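Local coordinates for type IV pilin protein (PDB 5V0M), which probably modulates the adhesive properties of meningococcal type IV pili as a non-core minor pilin, at residues His18-Met23 with Phe59-Asp64; Glu73-Thr78 with Gln92-Phe97. All coordinates share one frame; numbering follows the deposited sequence.

Interaction 1: His18-Met23 with Phe59-Asp64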
loop_
_atom_site.group_PDB
_atom_site.type_symbol
_atom_site.label_atom_id
_atom_site.label_comp_id
_atom_site.label_asym_id
_atom_site.label_seq_id
_atom_site.Cartn_x
_atom_site.Cartn_y
_atom_site.Cartn_z
ATOM N N HIS A 18 -8.131 0.573 -1.789
ATOM C CA HIS A 18 -8.828 1.750 -2.303
ATOM C C HIS A 18 -7.985 2.474 -3.350
ATOM O O HIS A 18 -8.495 2.894 -4.402
ATOM C CB HIS A 18 -9.182 2.692 -1.163
ATOM C CG HIS A 18 -10.308 2.203 -0.309
ATOM N ND1 HIS A 18 -11.129 1.160 -0.685
ATOM C CD2 HIS A 18 -10.751 2.612 0.902
ATOM C CE1 HIS A 18 -12.028 0.948 0.260
ATOM N NE2 HIS A 18 -11.823 1.819 1.231
ATOM N N ASN A 19 -6.688 2.641 -3.078
ATOM C CA ASN A 19 -5.806 3.267 -4.054
ATOM C C ASN A 19 -5.774 2.452 -5.339
ATOM O O ASN A 19 -5.809 3.012 -6.441
ATOM C CB ASN A 19 -4.392 3.452 -3.488
ATOM C CG ASN A 19 -4.267 4.691 -2.636
ATOM O OD1 ASN A 19 -4.518 5.802 -3.088
ATOM N ND2 ASN A 19 -3.886 4.509 -1.376
ATOM N N ALA A 20 -5.708 1.125 -5.230
ATOM C CA ALA A 20 -5.656 0.301 -6.432
ATOM C C ALA A 20 -6.937 0.424 -7.240
ATOM O O ALA A 20 -6.900 0.439 -8.482
ATOM C CB ALA A 20 -5.390 -1.151 -6.053
ATOM N N GLN A 21 -8.083 0.525 -6.574
ATOM C CA GLN A 21 -9.335 0.718 -7.292
ATOM C C GLN A 21 -9.349 2.044 -8.041
ATOM O O GLN A 21 -9.797 2.115 -9.203
ATOM C CB GLN A 21 -10.489 0.671 -6.290
ATOM C CG GLN A 21 -10.745 -0.708 -5.770
ATOM C CD GLN A 21 -11.686 -0.739 -4.575
ATOM O OE1 GLN A 21 -12.208 0.294 -4.144
ATOM N NE2 GLN A 21 -11.899 -1.935 -4.026
ATOM N N THR A 22 -8.866 3.109 -7.408
ATOM C CA THR A 22 -8.784 4.407 -8.065
ATOM C C THR A 22 -7.915 4.333 -9.307
ATOM O O THR A 22 -8.257 4.897 -10.359
ATOM C CB THR A 22 -8.211 5.410 -7.073
ATOM O OG1 THR A 22 -9.138 5.562 -5.997
ATOM C CG2 THR A 22 -7.969 6.767 -7.734
HETATM N N MSE A 23 -6.820 3.593 -9.246
HETATM C CA MSE A 23 -5.933 3.519 -10.400
HETATM C C MSE A 23 -6.507 2.588 -11.465
HETATM O O MSE A 23 -6.257 2.761 -12.670
HETATM C CB MSE A 23 -4.549 3.084 -9.962
HETATM C CG MSE A 23 -3.936 4.079 -8.989
HETATM SE SE MSE A 23 -2.095 3.670 -8.533
HETATM C CE MSE A 23 -1.296 3.761 -10.311
ATOM N N PHE A 59 1.417 -1.314 -12.063
ATOM C CA PHE A 59 1.902 -0.496 -10.962
ATOM C C PHE A 59 2.095 -1.354 -9.720
ATOM O O PHE A 59 1.535 -2.440 -9.594
ATOM C CB PHE A 59 0.959 0.661 -10.628
ATOM C CG PHE A 59 -0.367 0.215 -10.107
ATOM C CD1 PHE A 59 -1.474 0.175 -10.934
ATOM C CD2 PHE A 59 -0.525 -0.195 -8.783
ATOM C CE1 PHE A 59 -2.705 -0.242 -10.456
ATOM C CE2 PHE A 59 -1.762 -0.622 -8.314
ATOM C CZ PHE A 59 -2.846 -0.639 -9.150
ATOM N N THR A 60 2.904 -0.840 -8.802
ATOM C CA THR A 60 3.016 -1.388 -7.453
ATOM C C THR A 60 2.892 -0.236 -6.473
ATOM O O THR A 60 3.641 0.754 -6.567
ATOM C CB THR A 60 4.331 -2.124 -7.230
ATOM O OG1 THR A 60 4.435 -3.211 -8.152
ATOM C CG2 THR A 60 4.397 -2.690 -5.817
ATOM N N LEU A 61 1.935 -0.361 -5.567
ATOM C CA LEU A 61 1.792 0.515 -4.420
ATOM C C LEU A 61 2.598 -0.036 -3.266
ATOM O O LEU A 61 2.664 -1.252 -3.064
ATOM C CB LEU A 61 0.330 0.539 -4.005
ATOM C CG LEU A 61 -0.578 1.285 -4.965
ATOM C CD1 LEU A 61 -2.019 0.806 -4.892
ATOM C CD2 LEU A 61 -0.471 2.771 -4.672
ATOM N N GLN A 62 3.179 0.859 -2.473
ATOM C CA GLN A 62 3.931 0.463 -1.290
ATOM C C GLN A 62 3.542 1.302 -0.090
ATOM O O GLN A 62 3.479 2.534 -0.176
ATOM C CB GLN A 62 5.430 0.618 -1.549
ATOM C CG GLN A 62 6.348 0.193 -0.398
ATOM C CD GLN A 62 7.797 0.102 -0.832
ATOM O OE1 GLN A 62 8.151 -0.669 -1.734
ATOM N NE2 GLN A 62 8.642 0.905 -0.216
ATOM N N ALA A 63 3.312 0.637 1.042
ATOM C CA ALA A 63 3.005 1.264 2.327
ATOM C C ALA A 63 4.191 1.034 3.251
ATOM O O ALA A 63 4.474 -0.110 3.635
ATOM C CB ALA A 63 1.739 0.660 2.924
ATOM N N ASP A 64 4.905 2.130 3.603
ATOM C CA ASP A 64 6.013 2.087 4.534
ATOM C C ASP A 64 5.543 2.614 5.880
ATOM O O ASP A 64 4.861 3.650 5.923
ATOM C CB ASP A 64 7.165 2.968 4.041
ATOM C CG ASP A 64 7.935 2.339 2.881
ATOM O OD1 ASP A 64 8.840 1.521 3.170
ATOM O OD2 ASP A 64 7.622 2.637 1.715
#
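Just behind the point where Asn19 and Ala20 meet Leu61, the carbonyl oxygen His18 O is gripped twice from within the helix. Thr22 N reaches His18 O at 3.0 Å and Thr22 OG1 at 3.2 Å, and the two donors arrive from opposite faces of the carbonyl plane. The contact with strand 59-64 is apolar by comparison. Leu61 CD1 abuts the helix where Asn19 joins Ala20, 3.7 Å from Ala20 N and 3.8 Å from Asn19 CB. The amide end of Asn19 is engaged elsewhere, its OD1 accepting from the backbone N of Lys42. Ala20 CB also meets the tip of the Phe59 ring, 4.0 Å from CZ. Phe59 CG sits between its own backbone N and carbonyl carbon (chi1 65°), a crowded position.

Met23, present as selenomethionine, lies over one face of that ring. In the conformer described, Met23 SE is 4.1 Å from the Phe59 ring centroid and 6° off the normal, the geometry of a Met-aromatic contact. The bend at chi3 sets Met23 CE outward from the centre, beyond the CG-CD1 side of the ring, 3.6 Å from Phe59 CD1. A second conformer was also modelled. Phe33 packs edge-to-face with Phe59, adding another aromatic group to the cluster.

The segment axes approach to 9.8 Å, with N-to-C directions 154° apart, hence roughly antiparallel. All five touching residues are buried, and Leu51 of the adjoining strand also reaches Met23 and Leu61. A long N-terminal helix laid on an antiparallel sheet through such an apolar seam is the pilin fold.

Interaction 2: Glu73-Thr78 with Gln92-Phe97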
loop_
_atom_site.group_PDB
_atom_site.type_symbol
_atom_site.label_atom_id
_atom_site.label_comp_id
_atom_site.label_asym_id
_atom_site.label_seq_id
_atom_site.Cartn_x
_atom_site.Cartn_y
_atom_site.Cartn_z
ATOM N N GLU A 73 6.831 -0.634 14.092
ATOM C CA GLU A 73 6.358 -1.404 12.938
ATOM C C GLU A 73 7.422 -1.384 11.861
ATOM O O GLU A 73 7.894 -0.315 11.469
ATOM C CB GLU A 73 5.080 -0.801 12.358
ATOM C CG GLU A 73 4.511 -1.576 11.177
ATOM C CD GLU A 73 4.162 -2.992 11.550
ATOM O OE1 GLU A 73 3.182 -3.213 12.302
ATOM O OE2 GLU A 73 4.912 -3.904 11.145
ATOM N N THR A 74 7.787 -2.570 11.371
ATOM C CA THR A 74 8.715 -2.669 10.257
ATOM C C THR A 74 8.108 -3.269 9.002
ATOM O O THR A 74 8.785 -3.328 7.969
ATOM C CB THR A 74 9.984 -3.458 10.634
ATOM O OG1 THR A 74 9.720 -4.860 10.674
ATOM C CG2 THR A 74 10.577 -2.989 11.953
ATOM N N CYS A 75 6.874 -3.723 9.047
ATOM C CA CYS A 75 6.301 -4.369 7.877
ATOM C C CYS A 75 6.008 -3.364 6.784
ATOM O O CYS A 75 5.309 -2.362 6.993
ATOM C CB CYS A 75 5.036 -5.128 8.239
ATOM S SG CYS A 75 5.406 -6.592 9.260
ATOM N N VAL A 76 6.520 -3.657 5.602
ATOM C CA VAL A 76 6.225 -2.899 4.397
ATOM C C VAL A 76 5.248 -3.714 3.576
ATOM O O VAL A 76 5.501 -4.894 3.296
ATOM C CB VAL A 76 7.511 -2.638 3.606
ATOM C CG1 VAL A 76 7.214 -1.948 2.294
ATOM C CG2 VAL A 76 8.474 -1.796 4.432
ATOM N N VAL A 77 4.153 -3.099 3.157
ATOM C CA VAL A 77 3.078 -3.803 2.475
ATOM C C VAL A 77 3.029 -3.306 1.041
ATOM O O VAL A 77 3.078 -2.092 0.797
ATOM C CB VAL A 77 1.737 -3.583 3.190
ATOM C CG1 VAL A 77 0.619 -4.435 2.553
ATOM C CG2 VAL A 77 1.855 -3.833 4.713
ATOM N N THR A 78 2.924 -4.227 0.084
ATOM C CA THR A 78 2.852 -3.877 -1.340
ATOM C C THR A 78 1.601 -4.464 -1.975
ATOM O O THR A 78 1.108 -5.512 -1.570
ATOM C CB THR A 78 4.069 -4.353 -2.120
ATOM O OG1 THR A 78 4.212 -5.776 -1.995
ATOM C CG2 THR A 78 5.322 -3.674 -1.610
ATOM N N GLN A 92 10.310 -9.631 12.076
ATOM C CA GLN A 92 9.002 -9.303 12.626
ATOM C C GLN A 92 7.951 -9.873 11.688
ATOM O O GLN A 92 7.924 -9.534 10.497
ATOM C CB GLN A 92 8.844 -7.803 12.711
ATOM C CG GLN A 92 7.618 -7.376 13.466
ATOM C CD GLN A 92 7.527 -5.858 13.552
ATOM O OE1 GLN A 92 7.814 -5.146 12.589
ATOM N NE2 GLN A 92 7.177 -5.353 14.725
ATOM N N SER A 93 7.067 -10.715 12.199
ATOM C CA SER A 93 5.968 -11.214 11.401
ATOM C C SER A 93 4.970 -10.100 11.139
ATOM O O SER A 93 4.856 -9.146 11.915
ATOM C CB SER A 93 5.239 -12.328 12.146
ATOM O OG SER A 93 6.065 -13.471 12.277
ATOM N N CYS A 94 4.193 -10.248 10.076
ATOM C CA CYS A 94 3.245 -9.223 9.660
ATOM C C CYS A 94 1.850 -9.815 9.772
ATOM O O CYS A 94 1.346 -10.429 8.818
ATOM C CB CYS A 94 3.535 -8.761 8.231
ATOM S SG CYS A 94 5.213 -8.164 7.984
ATOM N N PRO A 95 1.185 -9.657 10.912
ATOM C CA PRO A 95 -0.100 -10.332 11.103
ATOM C C PRO A 95 -1.146 -9.860 10.102
ATOM O O PRO A 95 -1.302 -8.661 9.850
ATOM C CB PRO A 95 -0.477 -9.977 12.553
ATOM C CG PRO A 95 0.287 -8.785 12.876
ATOM C CD PRO A 95 1.573 -8.862 12.083
ATOM N N GLY A 96 -1.868 -10.823 9.530
ATOM C CA GLY A 96 -2.798 -10.589 8.459
ATOM C C GLY A 96 -2.211 -10.842 7.090
ATOM O O GLY A 96 -2.957 -10.943 6.116
ATOM N N PHE A 97 -0.884 -10.929 7.007
ATOM C CA PHE A 97 -0.163 -11.168 5.770
ATOM C C PHE A 97 0.751 -12.380 5.864
ATOM O O PHE A 97 1.596 -12.575 4.979
ATOM C CB PHE A 97 0.651 -9.920 5.384
ATOM C CG PHE A 97 -0.202 -8.695 5.117
ATOM C CD1 PHE A 97 -0.784 -8.454 3.884
ATOM C CD2 PHE A 97 -0.424 -7.790 6.138
ATOM C CE1 PHE A 97 -1.566 -7.318 3.684
ATOM C CE2 PHE A 97 -1.192 -6.656 5.934
ATOM C CZ PHE A 97 -1.767 -6.428 4.710
#
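Gln92 OE1 accepts two hydrogen bonds from Thr74. Thr74 N donates to Gln92 OE1 at 2.8 Å in that carbonyl's plane, while Thr74 OG1 donates to it at 2.7 Å, tilted 27° out of plane. An extended Gln92 chain, with CG anti to the backbone N (chi1 -171°), carries the amide across to Thr74, and its NE2 donates to Gly72 O. Two bonds from one residue plus this third fix the rotation of the amide group.

Beside it, Glu73 OE2 accepts from Cys75 N at 2.9 Å through its anti lone pair, and forms a salt bridge with Arg5 of helix 3-30. Arg5 also donates to Ser93 O, so one guanidinium serves both segments.

Next along is the disulfide: Cys75 SG and Cys94 SG are 2.0 Å apart, with a C-S-S-C torsion of -95°. Cys94 then opens a type II turn, closed by Phe97 N to Cys94 O at 2.9 Å. The turn returns Phe97 to the sheet, where its CZ lies 3.8 Å from Val77 CG1 and the side chains cross at about a right angle.

The chemistry ties the C-terminal loop covalently to the residue before strand 76-80, probably matching the disulfide-bounded loop of other pilins.

From the N terminus, helix 3-30 supplies the first half of interaction 1, and the 35 intervening residues, including strand 47-54, form the loop that returns at strand 59-65. Interaction 2 opens only after that loop has closed. Its own loop spans 13 residues and includes strand 85-88, so the two contacts stand in series along the chain. Their centres are 16 Å apart, yet strands 59-65 and 76-80 are antiparallel neighbours in one sheet, with Ala63 N 2.7 Å from Val77 O, a probable hydrogen bond. Leu16 touches both Leu61 and Val77. Interaction 1 thus joins helix to sheet, and interaction 2 joins the C-terminal loop to that sheet.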